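Local coordinates for computational Design of Enzyme (Synthetic construct, PDB 3TP4), which is a computationally designed enzyme, apparently built on a glycoside hydrolase family 26 TIM-barrel scaffold to carry an activated serine-containing catalytic triad, at residues D228-T233 and A268-E273. Sequence-based numbering, arbitrary orientation.
Sequences DVYLRT and AEIADE
Ile270 reaches out from helix 254-274 with its CD1 methyl and touches Tyr230 and Leu231, at helix 227-230. The main touch is on Tyr230: Ile270 CD1 lies 3.8 Å from Tyr230 CD2 and 4.0 Å from Tyr230 CE2, so the methyl sits obliquely against the CD2-CE2 bond. With CG anti to the backbone N (chi1 178°), the ring is carried past Ile270, and the two side chains run by each other in opposite senses. Leu231 adds a looser apolar touch, its CD2 4.4 Å from the same Ile270 CD1. The backbones stay well apart, 9.8 Å between Leu231 CA and Ile270 CA, and no hydrogen bond crosses the contact.

The polar chemistry lies around this apolar bridge. Tyr230 OH is hydrogen-bonded to Gly244 O on strand 242-249, and Trp217 and Phe223 pack edge-to-face with its ring, so the phenol has a polar anchor at its hydroxyl and aromatic neighbours round its ring. Leu243, from that same strand, touches both Tyr230 and Ile270. On the longer helix, Glu273 OE1 forms a salt bridge to Arg227, the residue just ahead of Asp228, adding an ionic tie between the two helices.

Within the family 26 barrel, the contact joins the short helix following strand 213-217 to the long helix following strand 242-249. On the Ile270 side a single methyl, CD1, makes both touches. The contact is apolar, held by van der Waals and hydrophobic packing, and small, burying 102 Å² in all; the orientation of Tyr230 probably owes more to its hydroxyl bond and aromatic neighbours.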
loop_
_atom_site.group_PDB
_atom_site.type_symbol
_atom_site.label_atom_id
_atom_site.label_comp_id
_atom_site.label_asym_id
_atom_site.label_seq_id
_atom_site.Cartn_x
_atom_site.Cartn_y
_atom_site.Cartn_z
ATOM N N ASP A 228 -0.989 18.403 5.764
ATOM C CA ASP A 228 -0.695 18.752 4.380
ATOM C C ASP A 228 0.596 18.110 3.897
ATOM O O ASP A 228 0.722 17.789 2.721
ATOM C CB ASP A 228 -0.648 20.278 4.192
ATOM C CG ASP A 228 -1.991 20.930 4.431
ATOM O OD1 ASP A 228 -3.029 20.240 4.290
ATOM O OD2 ASP A 228 -2.011 22.135 4.760
ATOM N N VAL A 229 1.553 17.910 4.796
ATOM C CA VAL A 229 2.767 17.201 4.423
ATOM C C VAL A 229 2.453 15.700 4.206
ATOM O O VAL A 229 2.850 15.091 3.207
ATOM C CB VAL A 229 3.871 17.401 5.484
ATOM C CG1 VAL A 229 5.124 16.650 5.099
ATOM C CG2 VAL A 229 4.162 18.907 5.669
ATOM N N TYR A 230 1.719 15.114 5.145
ATOM C CA TYR A 230 1.294 13.721 5.029
ATOM C C TYR A 230 0.507 13.475 3.740
ATOM O O TYR A 230 0.702 12.458 3.058
ATOM C CB TYR A 230 0.422 13.357 6.239
ATOM C CG TYR A 230 -0.135 11.930 6.223
ATOM C CD1 TYR A 230 0.671 10.842 6.536
ATOM C CD2 TYR A 230 -1.469 11.692 5.913
ATOM C CE1 TYR A 230 0.164 9.530 6.535
ATOM C CE2 TYR A 230 -1.988 10.393 5.912
ATOM C CZ TYR A 230 -1.167 9.322 6.223
ATOM O OH TYR A 230 -1.685 8.043 6.231
ATOM N N LEU A 231 -0.373 14.405 3.391
ATOM C CA LEU A 231 -1.234 14.201 2.220
ATOM C C LEU A 231 -0.639 14.605 0.872
ATOM O O LEU A 231 -1.320 14.508 -0.145
ATOM C CB LEU A 231 -2.575 14.907 2.405
ATOM C CG LEU A 231 -3.407 14.402 3.580
ATOM C CD1 LEU A 231 -4.591 15.339 3.794
ATOM C CD2 LEU A 231 -3.864 12.958 3.348
ATOM N N ARG A 232 0.618 15.041 0.849
ATOM C CA ARG A 232 1.220 15.502 -0.408
ATOM C C ARG A 232 1.031 14.513 -1.563
ATOM O O ARG A 232 0.707 14.912 -2.683
ATOM C CB ARG A 232 2.710 15.836 -0.229
ATOM C CG ARG A 232 2.968 17.323 0.021
ATOM C CD ARG A 232 4.356 17.600 0.619
ATOM N NE ARG A 232 5.395 17.719 -0.402
ATOM C CZ ARG A 232 6.643 18.121 -0.166
ATOM N NH1 ARG A 232 7.022 18.452 1.064
ATOM N NH2 ARG A 232 7.517 18.197 -1.167
ATOM N N THR A 233 1.220 13.223 -1.284
ATOM C CA THR A 233 1.192 12.210 -2.328
ATOM C C THR A 233 -0.075 11.347 -2.313
ATOM O O THR A 233 -0.127 10.301 -2.964
ATOM C CB THR A 233 2.436 11.290 -2.232
ATOM O OG1 THR A 233 2.382 10.514 -1.024
ATOM C CG2 THR A 233 3.726 12.132 -2.230
ATOM N N ALA A 268 -5.394 8.364 12.197
ATOM C CA ALA A 268 -6.670 7.861 12.695
ATOM C C ALA A 268 -7.770 8.891 12.440
ATOM O O ALA A 268 -8.892 8.537 12.085
ATOM C CB ALA A 268 -6.578 7.555 14.189
ATOM N N GLU A 269 -7.435 10.165 12.638
ATOM C CA GLU A 269 -8.399 11.245 12.452
ATOM C C GLU A 269 -8.782 11.358 10.987
ATOM O O GLU A 269 -9.960 11.500 10.653
ATOM C CB GLU A 269 -7.818 12.570 12.938
ATOM C CG GLU A 269 -7.828 12.737 14.450
ATOM C CD GLU A 269 -7.063 13.973 14.906
ATOM O OE1 GLU A 269 -6.569 14.735 14.046
ATOM O OE2 GLU A 269 -6.951 14.175 16.130
ATOM N N ILE A 270 -7.785 11.290 10.108
ATOM C CA ILE A 270 -8.057 11.370 8.670
ATOM C C ILE A 270 -8.891 10.172 8.217
ATOM O O ILE A 270 -9.874 10.318 7.479
ATOM C CB ILE A 270 -6.748 11.464 7.857
ATOM C CG1 ILE A 270 -6.021 12.770 8.195
ATOM C CG2 ILE A 270 -7.040 11.381 6.361
ATOM C CD1 ILE A 270 -4.606 12.852 7.660
ATOM N N ALA A 271 -8.495 8.983 8.666
ATOM C CA ALA A 271 -9.262 7.779 8.389
ATOM C C ALA A 271 -10.716 7.959 8.854
ATOM O O ALA A 271 -11.657 7.761 8.079
ATOM C CB ALA A 271 -8.607 6.550 9.070
ATOM N N ASP A 272 -10.897 8.335 10.114
ATOM C CA ASP A 272 -12.251 8.516 10.654
ATOM C C ASP A 272 -13.082 9.488 9.824
ATOM O O ASP A 272 -14.252 9.231 9.545
ATOM C CB ASP A 272 -12.209 8.971 12.112
ATOM C CG ASP A 272 -11.771 7.863 13.056
ATOM O OD1 ASP A 272 -11.690 6.690 12.612
ATOM O OD2 ASP A 272 -11.511 8.164 14.238
ATOM N N GLU A 273 -12.483 10.604 9.418
ATOM C CA GLU A 273 -13.224 11.584 8.625
ATOM C C GLU A 273 -13.615 11.027 7.262
ATOM O O GLU A 273 -14.661 11.379 6.719
ATOM C CB GLU A 273 -12.414 12.866 8.469
ATOM C CG GLU A 273 -12.204 13.567 9.793
ATOM C CD GLU A 273 -11.062 14.558 9.755
ATOM O OE1 GLU A 273 -10.588 14.873 8.637
ATOM O OE2 GLU A 273 -10.639 15.013 10.844
#